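Local coordinates for p800 reaction center core protein (Heliobacterium modesticaldum, PDB 5V8K) that forms the homodimeric core of a photosynthetic reaction center, embedding bacteriochlorophyll g and related pigments in the membrane and helping to bind a [4Fe-4S] cluster, at residues G271-I276 with F586-I591; R288-P293 with R307-E312; K373-E378 with Q479-T484. All coordinates share one frame; numbering follows the deposited sequence.

Contact 1: G271-I276 with F586-I591. With GBF (Bacteriochlorophyll g), chain B.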
loop_
_atom_site.group_PDB
_atom_site.type_symbol
_atom_site.label_atom_id
_atom_site.label_comp_id
_atom_site.label_asym_id
_atom_site.label_seq_id
_atom_site.Cartn_x
_atom_site.Cartn_y
_atom_site.Cartn_z
ATOM N N GLY A 271 4.032 -13.349 19.702
ATOM C CA GLY A 271 3.085 -13.150 20.791
ATOM C C GLY A 271 1.757 -12.594 20.296
ATOM O O GLY A 271 0.692 -13.073 20.681
ATOM N N ILE A 272 1.804 -11.619 19.397
ATOM C CA ILE A 272 0.573 -11.070 18.835
ATOM C C ILE A 272 -0.182 -12.169 18.100
ATOM O O ILE A 272 -1.416 -12.268 18.167
ATOM C CB ILE A 272 0.881 -9.901 17.889
ATOM C CG1 ILE A 272 1.430 -8.686 18.664
ATOM C CG2 ILE A 272 -0.340 -9.517 17.066
ATOM C CD1 ILE A 272 0.519 -8.084 19.663
ATOM N N MET A 273 0.577 -12.974 17.374
ATOM C CA MET A 273 -0.010 -14.058 16.566
ATOM C C MET A 273 -0.720 -15.111 17.486
ATOM O O MET A 273 -1.785 -15.611 17.184
ATOM C CB MET A 273 0.979 -14.755 15.570
ATOM C CG MET A 273 1.441 -13.943 14.378
ATOM S SD MET A 273 2.965 -14.540 13.671
ATOM C CE MET A 273 2.508 -16.096 12.968
ATOM N N PHE A 274 -0.114 -15.460 18.600
ATOM C CA PHE A 274 -0.740 -16.425 19.509
ATOM C C PHE A 274 -1.920 -15.805 20.260
ATOM O O PHE A 274 -2.879 -16.507 20.581
ATOM C CB PHE A 274 0.277 -16.983 20.504
ATOM C CG PHE A 274 1.062 -18.160 19.982
ATOM C CD1 PHE A 274 0.514 -19.423 20.021
ATOM C CD2 PHE A 274 2.335 -17.999 19.447
ATOM C CE1 PHE A 274 1.216 -20.513 19.531
ATOM C CE2 PHE A 274 3.026 -19.083 18.954
ATOM C CZ PHE A 274 2.468 -20.343 19.004
ATOM N N TRP A 275 -1.860 -14.507 20.560
ATOM C CA TRP A 275 -2.972 -13.829 21.213
ATOM C C TRP A 275 -4.209 -13.880 20.325
ATOM O O TRP A 275 -5.289 -14.282 20.754
ATOM C CB TRP A 275 -2.569 -12.376 21.505
ATOM C CG TRP A 275 -3.551 -11.494 22.219
ATOM C CD1 TRP A 275 -4.404 -11.832 23.234
ATOM C CD2 TRP A 275 -3.754 -10.097 21.969
ATOM N NE1 TRP A 275 -5.136 -10.717 23.628
ATOM C CE2 TRP A 275 -4.739 -9.640 22.866
ATOM C CE3 TRP A 275 -3.195 -9.189 21.067
ATOM C CZ2 TRP A 275 -5.176 -8.307 22.876
ATOM C CZ3 TRP A 275 -3.628 -7.891 21.069
ATOM C CH2 TRP A 275 -4.611 -7.454 21.973
ATOM N N ILE A 276 -4.045 -13.491 19.065
ATOM C CA ILE A 276 -5.184 -13.387 18.174
ATOM C C ILE A 276 -5.652 -14.766 17.754
ATOM O O ILE A 276 -6.849 -15.039 17.741
ATOM C CB ILE A 276 -4.830 -12.495 16.975
ATOM C CG1 ILE A 276 -4.614 -11.064 17.472
ATOM C CG2 ILE A 276 -5.922 -12.568 15.907
ATOM C CD1 ILE A 276 -3.954 -10.130 16.488
ATOM N N PHE A 586 0.134 -10.290 3.475
ATOM C CA PHE A 586 0.137 -8.860 3.741
ATOM C C PHE A 586 0.856 -8.589 5.056
ATOM O O PHE A 586 1.811 -7.803 5.117
ATOM C CB PHE A 586 -1.336 -8.361 3.764
ATOM C CG PHE A 586 -1.495 -6.915 3.900
ATOM C CD1 PHE A 586 -1.283 -6.288 5.091
ATOM C CD2 PHE A 586 -1.914 -6.178 2.827
ATOM C CE1 PHE A 586 -1.487 -4.919 5.232
ATOM C CE2 PHE A 586 -2.143 -4.807 2.934
ATOM C CZ PHE A 586 -1.908 -4.174 4.153
ATOM N N PHE A 587 0.439 -9.349 6.022
ATOM C CA PHE A 587 0.990 -9.293 7.377
ATOM C C PHE A 587 2.517 -9.660 7.410
ATOM O O PHE A 587 3.335 -8.948 7.903
ATOM C CB PHE A 587 0.251 -10.178 8.400
ATOM C CG PHE A 587 0.764 -10.057 9.822
ATOM C CD1 PHE A 587 0.458 -8.958 10.598
ATOM C CD2 PHE A 587 1.523 -11.057 10.413
ATOM C CE1 PHE A 587 0.895 -8.870 11.876
ATOM C CE2 PHE A 587 1.956 -10.948 11.692
ATOM C CZ PHE A 587 1.633 -9.859 12.427
ATOM N N LYS A 588 2.881 -10.792 6.839
ATOM C CA LYS A 588 4.263 -11.254 6.890
ATOM C C LYS A 588 5.189 -10.407 6.031
ATOM O O LYS A 588 6.353 -10.225 6.382
ATOM C CB LYS A 588 4.358 -12.724 6.484
ATOM C CG LYS A 588 3.937 -13.673 7.610
ATOM C CD LYS A 588 4.828 -13.470 8.866
ATOM C CE LYS A 588 4.548 -14.430 10.011
ATOM N NZ LYS A 588 5.616 -14.176 11.084
ATOM N N MET A 589 4.732 -9.927 4.875
ATOM C CA MET A 589 5.612 -9.059 4.090
ATOM C C MET A 589 5.874 -7.727 4.799
ATOM O O MET A 589 6.971 -7.163 4.682
ATOM C CB MET A 589 5.041 -8.825 2.695
ATOM C CG MET A 589 5.063 -10.037 1.771
ATOM S SD MET A 589 6.681 -10.772 1.522
ATOM C CE MET A 589 6.488 -12.119 2.617
ATOM N N THR A 590 4.903 -7.227 5.554
ATOM C CA THR A 590 5.165 -6.076 6.411
ATOM C C THR A 590 6.235 -6.416 7.439
ATOM O O THR A 590 7.186 -5.655 7.645
ATOM C CB THR A 590 3.889 -5.641 7.113
ATOM O OG1 THR A 590 2.889 -5.248 6.143
ATOM C CG2 THR A 590 4.187 -4.509 8.015
ATOM N N ILE A 591 6.117 -7.587 8.063
ATOM C CA ILE A 591 7.105 -8.014 9.047
ATOM C C ILE A 591 8.498 -8.178 8.407
ATOM O O ILE A 591 9.515 -7.863 9.036
ATOM C CB ILE A 591 6.631 -9.307 9.748
ATOM C CG1 ILE A 591 5.323 -9.104 10.515
ATOM C CG2 ILE A 591 7.691 -9.792 10.738
ATOM C CD1 ILE A 591 5.235 -7.857 11.333
HETATM MG MG GBF B . 8.536 -17.011 11.316
HETATM C CHA GBF B . 10.886 -16.789 13.935
HETATM C CHB GBF B . 9.347 -13.926 10.436
HETATM C CHC GBF B . 7.006 -17.765 8.269
HETATM C CHD GBF B . 8.155 -20.486 12.235
HETATM N NA GBF B . 9.639 -15.580 12.150
HETATM C C1A GBF B . 10.513 -15.544 13.175
HETATM C C2A GBF B . 11.135 -14.219 13.566
HETATM C C3A GBF B . 10.591 -13.347 12.423
HETATM C C4A GBF B . 9.808 -14.358 11.624
HETATM C CMA GBF B . 9.671 -12.205 12.902
HETATM C CAA GBF B . 12.670 -14.150 13.731
HETATM C CBA GBF B . 13.511 -14.564 12.501
HETATM C CGA GBF B . 13.431 -16.053 12.220
HETATM O O1A GBF B . 13.802 -16.901 13.022
HETATM O O2A GBF B . 12.689 -16.527 11.072
HETATM N NB GBF B . 8.262 -15.990 9.574
HETATM C C1B GBF B . 8.598 -14.705 9.397
HETATM C C2B GBF B . 8.231 -14.336 8.108
HETATM C C3B GBF B . 7.579 -15.425 7.523
HETATM C C4B GBF B . 7.584 -16.421 8.499
HETATM C CMB GBF B . 8.505 -12.979 7.518
HETATM C CAB GBF B . 6.984 -15.543 6.155
HETATM C CBB GBF B . 7.075 -14.705 5.142
HETATM N NC GBF B . 7.776 -18.724 10.477
HETATM C C1C GBF B . 7.174 -18.842 9.278
HETATM C C2C GBF B . 6.602 -20.098 8.718
HETATM C C3C GBF B . 7.015 -20.779 9.967
HETATM C C4C GBF B . 7.648 -19.993 10.933
HETATM C CMC GBF B . 5.104 -19.968 8.482
HETATM C CAC GBF B . 6.766 -22.229 10.212
HETATM C CBC GBF B . 6.073 -23.094 9.191
HETATM N ND GBF B . 9.167 -18.323 12.699
HETATM C C1D GBF B . 9.063 -19.616 12.999
HETATM C C2D GBF B . 9.977 -20.300 14.122
HETATM C C3D GBF B . 10.575 -19.061 14.349
HETATM C C4D GBF B . 10.179 -17.950 13.571
HETATM C CMD GBF B . 10.118 -21.682 14.684
HETATM C CAD GBF B . 11.566 -18.556 15.312
HETATM O OBD GBF B . 12.341 -19.134 16.149
HETATM C CBD GBF B . 11.697 -17.067 15.158
HETATM C CGD GBF B . 11.233 -16.295 16.382
HETATM O O1D GBF B . 11.716 -15.217 16.639
HETATM O O2D GBF B . 10.203 -16.779 17.292
HETATM C CED GBF B . 9.999 -16.088 18.526
HETATM C C1 GBF B . 12.564 -17.931 10.810
HETATM C C2 GBF B . 11.756 -18.042 9.541
HETATM C C3 GBF B . 11.198 -19.197 9.122
HETATM C C4 GBF B . 11.361 -20.473 9.929
HETATM C C5 GBF B . 10.391 -19.234 7.830
HETATM C C6 GBF B . 10.481 -17.958 6.959
HETATM C C7 GBF B . 9.778 -18.237 5.638
HETATM C C8 GBF B . 10.382 -18.214 4.429
HETATM C C9 GBF B . 11.841 -17.883 4.272
HETATM C C10 GBF B . 9.584 -18.562 3.190
HETATM C C11 GBF B . 8.685 -17.432 2.760
HETATM C C12 GBF B . 7.890 -17.854 1.543
HETATM C C13 GBF B . 6.950 -17.037 1.025
HETATM C C14 GBF B . 6.151 -17.435 -0.182
HETATM C C15 GBF B . 6.661 -15.693 1.645
HETATM O O HOH W 1 6.356 -16.387 12.428
#
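M273 of helix 258-291 bridges to F587 and K588 of helix 575-599, two helices whose backbones stay well apart: the CA atoms of M273 and F587 are 10.4 Å from each other. Against the ring the apolar contact is one approach, M273 CG to F587 CE2 at 4.1 Å, made at a slant to the ring. I591 CG1 lies over one face of that ring, toward its rim, within the same helix.

The second kind of contact involves the sulfur. M273 SD comes to 3.7 Å from K588 NZ, and the two side chains cross at about a right angle. A bend about the CG-SD bond (chi3 68°) also brings the M273 methyl against K588 CE.

The third kind belongs to the pigment. K588 turns once near its root (chi2 -59°) and then runs extended along the pyrrole ring that holds NB of a bacteriochlorophyll g, its CD 3.6 Å from pigment C2B. At the far end K588 NZ donates to a water at 2.7 Å, and this water is a ligand of the pigment's magnesium at 2.5 Å. The lysine is thus a second-shell partner of the metal, and M273 packs against the group that positions the water.

Around this transmembrane pair, F587 also packs on helices 437-447 and 449-459, I272 joins it on the latter, and F586 reaches F540 of the second subunit.

Contact 2: R288-P293 with R307-E312. With DGG (1-[glycerolylphosphonyl]-2-[8-(2-hexyl-cyclopropyl)-octanal-1-yl]-3-[hexadecanal-1-yl]-glycerol), chain C.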
loop_
_atom_site.group_PDB
_atom_site.type_symbol
_atom_site.label_atom_id
_atom_site.label_comp_id
_atom_site.label_asym_id
_atom_site.label_seq_id
_atom_site.Cartn_x
_atom_site.Cartn_y
_atom_site.Cartn_z
ATOM N N ARG A 288 -19.235 -23.187 18.589
ATOM C CA ARG A 288 -19.707 -24.570 18.523
ATOM C C ARG A 288 -20.642 -24.879 19.681
ATOM O O ARG A 288 -21.626 -25.610 19.508
ATOM C CB ARG A 288 -18.531 -25.544 18.497
ATOM C CG ARG A 288 -17.776 -25.487 17.172
ATOM C CD ARG A 288 -16.773 -26.619 17.014
ATOM N NE ARG A 288 -15.617 -26.501 17.921
ATOM C CZ ARG A 288 -15.424 -27.237 19.017
ATOM N NH1 ARG A 288 -16.292 -28.168 19.371
ATOM N NH2 ARG A 288 -14.350 -27.050 19.763
ATOM N N VAL A 289 -20.372 -24.314 20.862
ATOM C CA VAL A 289 -21.316 -24.444 21.965
ATOM C C VAL A 289 -22.681 -23.893 21.558
ATOM O O VAL A 289 -23.725 -24.513 21.798
ATOM C CB VAL A 289 -20.791 -23.729 23.218
ATOM C CG1 VAL A 289 -21.917 -23.599 24.244
ATOM C CG2 VAL A 289 -19.692 -24.479 23.821
ATOM N N LEU A 290 -22.689 -22.697 20.953
ATOM C CA LEU A 290 -23.941 -22.039 20.593
ATOM C C LEU A 290 -24.650 -22.732 19.441
ATOM O O LEU A 290 -25.856 -22.527 19.259
ATOM C CB LEU A 290 -23.705 -20.575 20.206
ATOM C CG LEU A 290 -23.095 -19.609 21.217
ATOM C CD1 LEU A 290 -22.732 -18.321 20.496
ATOM C CD2 LEU A 290 -24.042 -19.310 22.322
ATOM N N ASN A 291 -23.940 -23.527 18.651
ATOM C CA ASN A 291 -24.534 -24.218 17.519
ATOM C C ASN A 291 -24.905 -25.653 17.838
ATOM O O ASN A 291 -25.556 -26.302 17.017
ATOM C CB ASN A 291 -23.581 -24.196 16.321
ATOM C CG ASN A 291 -23.565 -22.857 15.622
ATOM O OD1 ASN A 291 -24.279 -21.943 16.025
ATOM N ND2 ASN A 291 -22.740 -22.726 14.573
ATOM N N ASP A 292 -24.509 -26.158 18.994
ATOM C CA ASP A 292 -24.882 -27.496 19.411
ATOM C C ASP A 292 -26.021 -27.380 20.415
ATOM O O ASP A 292 -25.765 -27.220 21.618
ATOM C CB ASP A 292 -23.688 -28.230 20.028
ATOM N N PRO A 293 -27.283 -27.441 19.967
ATOM C CA PRO A 293 -28.402 -27.357 20.923
ATOM C C PRO A 293 -28.251 -28.309 22.097
ATOM O O PRO A 293 -28.732 -28.012 23.200
ATOM C CB PRO A 293 -29.625 -27.696 20.060
ATOM N N ARG A 307 -24.755 -13.373 26.637
ATOM C CA ARG A 307 -24.173 -12.181 26.035
ATOM C C ARG A 307 -24.113 -12.296 24.520
ATOM O O ARG A 307 -24.250 -11.289 23.814
ATOM C CB ARG A 307 -22.771 -11.942 26.608
ATOM C CG ARG A 307 -22.782 -11.433 28.013
ATOM C CD ARG A 307 -21.440 -11.595 28.685
ATOM N NE ARG A 307 -21.421 -10.887 29.957
ATOM C CZ ARG A 307 -20.450 -10.972 30.853
ATOM N NH1 ARG A 307 -19.398 -11.749 30.626
ATOM N NH2 ARG A 307 -20.537 -10.282 31.983
ATOM N N CYS A 308 -23.865 -13.502 24.002
ATOM C CA CYS A 308 -23.816 -13.697 22.557
ATOM C C CYS A 308 -25.177 -13.523 21.886
ATOM O O CYS A 308 -25.242 -13.554 20.651
ATOM C CB CYS A 308 -23.276 -15.076 22.207
ATOM S SG CYS A 308 -21.542 -15.339 22.590
ATOM N N TYR A 309 -26.257 -13.358 22.656
ATOM C CA TYR A 309 -27.560 -13.026 22.100
ATOM C C TYR A 309 -28.077 -11.667 22.539
ATOM O O TYR A 309 -29.154 -11.266 22.087
ATOM C CB TYR A 309 -28.605 -14.097 22.482
ATOM C CG TYR A 309 -28.401 -15.399 21.745
ATOM C CD1 TYR A 309 -28.952 -15.599 20.490
ATOM C CD2 TYR A 309 -27.652 -16.432 22.303
ATOM C CE1 TYR A 309 -28.767 -16.797 19.802
ATOM C CE2 TYR A 309 -27.463 -17.629 21.630
ATOM C CZ TYR A 309 -28.017 -17.802 20.375
ATOM O OH TYR A 309 -27.833 -18.988 19.699
ATOM N N ASP A 310 -27.377 -10.948 23.407
ATOM C CA ASP A 310 -27.934 -9.745 24.010
ATOM C C ASP A 310 -27.377 -8.515 23.299
ATOM O O ASP A 310 -26.220 -8.150 23.501
ATOM C CB ASP A 310 -27.633 -9.743 25.503
ATOM C CG ASP A 310 -27.974 -8.434 26.171
ATOM O OD1 ASP A 310 -28.307 -7.460 25.472
ATOM O OD2 ASP A 310 -27.892 -8.376 27.412
ATOM N N HIS A 311 -28.221 -7.860 22.493
ATOM C CA HIS A 311 -27.749 -6.766 21.645
ATOM C C HIS A 311 -27.363 -5.538 22.446
ATOM O O HIS A 311 -26.471 -4.790 22.024
ATOM C CB HIS A 311 -28.793 -6.365 20.620
ATOM C CG HIS A 311 -29.133 -7.443 19.639
ATOM N ND1 HIS A 311 -28.222 -8.383 19.208
ATOM C CD2 HIS A 311 -30.289 -7.710 18.989
ATOM C CE1 HIS A 311 -28.816 -9.201 18.352
ATOM N NE2 HIS A 311 -30.066 -8.806 18.198
ATOM N N GLU A 312 -27.965 -5.313 23.605
ATOM C CA GLU A 312 -27.530 -4.164 24.383
ATOM C C GLU A 312 -26.157 -4.419 25.012
ATOM O O GLU A 312 -25.323 -3.519 25.055
ATOM C CB GLU A 312 -28.572 -3.801 25.430
ATOM C CG GLU A 312 -28.903 -2.275 25.469
ATOM C CD GLU A 312 -29.523 -1.684 24.142
ATOM O OE1 GLU A 312 -29.967 -2.465 23.251
ATOM O OE2 GLU A 312 -29.571 -0.422 24.002
HETATM C C16 DGG C . -1.912 -8.953 24.323
HETATM C C15 DGG C . -1.927 -8.371 25.704
HETATM C C14 DGG C . -2.731 -9.272 26.605
HETATM C C13 DGG C . -3.715 -8.503 27.456
HETATM C C12 DGG C . -3.206 -8.423 28.877
HETATM C C11 DGG C . -4.249 -8.854 29.879
HETATM C C10 DGG C . -5.629 -8.506 29.392
HETATM C C9 DGG C . -6.677 -8.876 30.420
HETATM C C8 DGG C . -8.077 -8.467 29.972
HETATM C C7 DGG C . -9.162 -9.067 30.853
HETATM C C6 DGG C . -9.359 -10.564 30.622
HETATM C C5 DGG C . -10.127 -10.875 29.357
HETATM C C4 DGG C . -10.508 -12.335 29.250
HETATM C C3 DGG C . -11.113 -12.910 30.521
HETATM C C2 DGG C . -11.602 -14.348 30.312
HETATM C C1 DGG C . -12.480 -14.845 31.431
HETATM O O1 DGG C . -12.780 -14.132 32.338
HETATM O O17 DGG C . -13.015 -16.194 31.448
HETATM C C17 DGG C . -14.393 -16.535 31.649
HETATM C C19 DGG C . -14.826 -17.723 30.763
HETATM O O19 DGG C . -14.157 -18.948 31.074
HETATM C C21 DGG C . -13.882 -19.270 32.460
HETATM O O21 DGG C . -14.802 -19.430 33.220
HETATM C C22 DGG C . -12.463 -19.440 32.974
HETATM C C23 DGG C . -12.298 -19.258 34.498
HETATM C C24 DGG C . -11.066 -18.484 34.940
HETATM C C25 DGG C . -10.826 -17.287 34.032
HETATM C C26 DGG C . -9.653 -16.450 34.520
HETATM C C27 DGG C . -9.298 -15.311 33.571
HETATM C C28 DGG C . -8.027 -14.587 34.004
HETATM C C29 DGG C . -7.768 -13.339 33.171
HETATM C C30 DGG C . -6.665 -12.454 33.731
HETATM C C31 DGG C . -6.770 -11.073 33.130
HETATM C C18 DGG C . -16.338 -17.921 30.868
HETATM P P DGG C . -18.282 -16.182 31.389
HETATM O OP1 DGG C . -18.610 -17.030 32.550
HETATM O OP2 DGG C . -16.934 -16.650 30.692
HETATM O OP3 DGG C . -19.227 -16.041 30.264
HETATM O OP4 DGG C . -17.757 -14.800 31.961
HETATM C C40 DGG C . -17.899 -14.460 33.333
HETATM C C41 DGG C . -18.078 -12.946 33.471
HETATM O O42 DGG C . -16.915 -12.298 32.996
HETATM C C43 DGG C . -18.279 -12.544 34.917
HETATM O O44 DGG C . -18.251 -11.122 35.024
#
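L290, close to the C-terminal end of helix 258-291, gives up more surface here than any other residue, dividing its two methyls between C308 and Y309. CD1 rests 3.7 Å from C308 CB, with C308 SG almost as close. The other branch, CD2, meets Y309 CE2 at 3.9 Å, approaching the ring at a slant while the two side chains run antiparallel alongside one another. With CG beside its own backbone N (chi1 -72°), Y309 turns its ring back toward L290.

The contact closes the connection between two successive long helices, 258-291 and 311-344. Just ahead of the second helix, R307 to D310 form a type I beta turn that brings C308 and Y309 to L290, and D310 then serves as the N-cap. Its OD1 takes a weak, strongly bent bond from E312 N (2.9 Å, 121°) and a further one from F313 N.

C308 is the buried member of the trio and also leans on F401 of helix 376-401, whereas Y309 is exposed and lies against K404 and V405. On the lipid side, the extended R307 carries its guanidinium to a bound phosphatidylglycerol-like lipid, where the glycerol oxygen O42 sits at the edge of the group, in its plane, 3.5 Å from R307 NH1.

Contact 3: K373-E378 with Q479-T484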
loop_
_atom_site.group_PDB
_atom_site.type_symbol
_atom_site.label_atom_id
_atom_site.label_comp_id
_atom_site.label_asym_id
_atom_site.label_seq_id
_atom_site.Cartn_x
_atom_site.Cartn_y
_atom_site.Cartn_z
ATOM N N LYS A 373 12.020 8.222 33.461
ATOM C CA LYS A 373 11.889 9.679 33.347
ATOM C C LYS A 373 11.605 10.012 31.868
ATOM O O LYS A 373 12.466 10.464 31.110
ATOM C CB LYS A 373 13.129 10.388 33.870
ATOM C CG LYS A 373 12.953 11.874 33.956
ATOM C CD LYS A 373 13.475 12.406 35.257
ATOM C CE LYS A 373 13.741 13.907 35.169
ATOM N NZ LYS A 373 15.074 14.219 35.765
ATOM N N GLY A 374 10.375 9.773 31.452
ATOM C CA GLY A 374 10.045 9.790 30.044
ATOM C C GLY A 374 9.802 11.170 29.472
ATOM O O GLY A 374 9.627 12.158 30.166
ATOM N N SER A 375 9.784 11.230 28.154
ATOM C CA SER A 375 9.578 12.479 27.438
ATOM C C SER A 375 8.308 12.359 26.586
ATOM O O SER A 375 7.582 11.362 26.652
ATOM C CB SER A 375 10.793 12.771 26.571
ATOM O OG SER A 375 10.781 11.869 25.466
ATOM N N ILE A 376 8.086 13.359 25.726
ATOM C CA ILE A 376 6.968 13.307 24.790
ATOM C C ILE A 376 7.063 12.068 23.921
ATOM O O ILE A 376 6.036 11.551 23.461
ATOM C CB ILE A 376 6.893 14.613 23.960
ATOM C CG1 ILE A 376 5.708 14.609 22.990
ATOM C CG2 ILE A 376 8.145 14.860 23.179
ATOM C CD1 ILE A 376 4.368 14.718 23.725
ATOM N N SER A 377 8.284 11.559 23.695
ATOM C CA SER A 377 8.466 10.355 22.870
ATOM C C SER A 377 7.791 9.148 23.511
ATOM O O SER A 377 7.035 8.436 22.855
ATOM C CB SER A 377 9.960 10.052 22.633
ATOM O OG SER A 377 10.141 8.930 21.764
ATOM N N GLU A 378 8.061 8.904 24.790
ATOM C CA GLU A 378 7.355 7.856 25.530
ATOM C C GLU A 378 5.846 8.137 25.663
ATOM O O GLU A 378 5.030 7.221 25.518
ATOM C CB GLU A 378 7.959 7.689 26.925
ATOM C CG GLU A 378 9.196 6.880 26.977
ATOM C CD GLU A 378 10.458 7.624 26.539
ATOM O OE1 GLU A 378 10.482 8.895 26.611
ATOM O OE2 GLU A 378 11.424 6.915 26.135
ATOM N N GLN A 479 17.195 17.270 23.397
ATOM C CA GLN A 479 18.385 17.085 24.235
ATOM C C GLN A 479 18.013 16.747 25.670
ATOM O O GLN A 479 18.661 15.913 26.304
ATOM C CB GLN A 479 19.265 18.328 24.207
ATOM C CG GLN A 479 19.876 18.649 22.848
ATOM C CD GLN A 479 20.906 17.621 22.413
ATOM O OE1 GLN A 479 21.529 16.953 23.252
ATOM N NE2 GLN A 479 21.094 17.483 21.094
ATOM N N ALA A 480 16.972 17.378 26.206
ATOM C CA ALA A 480 16.543 17.031 27.558
ATOM C C ALA A 480 16.035 15.598 27.598
ATOM O O ALA A 480 16.306 14.864 28.554
ATOM C CB ALA A 480 15.461 17.998 28.052
ATOM N N ALA A 481 15.309 15.191 26.560
ATOM C CA ALA A 481 14.800 13.825 26.478
ATOM C C ALA A 481 15.943 12.815 26.364
ATOM O O ALA A 481 15.890 11.719 26.940
ATOM C CB ALA A 481 13.866 13.704 25.269
ATOM N N LEU A 482 16.989 13.178 25.627
ATOM C CA LEU A 482 18.141 12.304 25.478
ATOM C C LEU A 482 18.859 12.110 26.809
ATOM O O LEU A 482 19.294 11.006 27.119
ATOM C CB LEU A 482 19.085 12.886 24.436
ATOM C CG LEU A 482 20.423 12.163 24.225
ATOM C CD1 LEU A 482 20.200 10.797 23.653
ATOM C CD2 LEU A 482 21.256 12.955 23.306
ATOM N N ALA A 483 19.004 13.169 27.605
ATOM C CA ALA A 483 19.682 13.044 28.898
ATOM C C ALA A 483 18.950 12.054 29.807
ATOM O O ALA A 483 19.556 11.125 30.349
ATOM C CB ALA A 483 19.801 14.416 29.563
ATOM N N THR A 484 17.631 12.219 29.976
ATOM C CA THR A 484 16.910 11.341 30.894
ATOM C C THR A 484 16.655 9.960 30.296
ATOM O O THR A 484 16.461 8.992 31.039
ATOM C CB THR A 484 15.595 11.998 31.317
ATOM O OG1 THR A 484 14.809 12.291 30.167
ATOM C CG2 THR A 484 15.867 13.296 31.984
HETATM O O HOH W 2 13.491 7.298 31.011
HETATM O O HOH W 3 12.380 13.612 30.191
#
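K373 and S375 meet T484 and A481 where a capping box, formed by S375 and E378, opens helix 376-401 against the flank of helix 475-488. K373 lays its aliphatic chain across T484 at about a right angle, with CG 3.7 Å from T484 CB and the later carbons following the methyl CG2. This course starts with CG pointing opposite the backbone N (chi1 -172°). On A481, about one turn before T484, S375 CB presses at 3.5 Å from A481 CB, tighter than usual for two carbons.

Two waters also bridge the segments. One molecule accepts from K373 N and gives a weak bond to T484 O; a second donates to T484 OG1 at 2.8 Å and, weakly, to G374 O.

Behind this first shell stands the cap. S375 OG accepts from S377 N at 3.1 Å, so the serine that packs on A481 through CB also caps the start of the helix through its hydroxyl. E378 is held in turn by Y458, which hydrogen-bonds its OE2, while S377 OG bonds to M464 N. The return bond of the box is nearly straight: S375 N donates to E378 OE1 at 2.9 Å and 170°, meeting that oxygen on its anti side, 22° out of the carboxylate plane.

Contacts 1 and 2 share helix 258-291, one using its middle and the other its C-terminal end, with centres 29 Å apart. Along the chain contacts 2 and 3 follow one another, and both are nested inside the loop that contact 1 closes. The centre of contact 1 is about 6 Å from the centre of the chain, those of contacts 2 and 3 about 30 and 28 Å. Contacts 2 and 3 have centres 49 Å apart, and no two contacts touch. Their surroundings differ: contact 1 adjoins pigment, with the M273 side chain about 4 Å from a bacteriochlorophyll g', contact 2 borders a lipid, its R307 also touching a bacteriochlorophyll g, and in contact 3 the K373 side chain remains about 8 Å from a bacteriochlorophyll g.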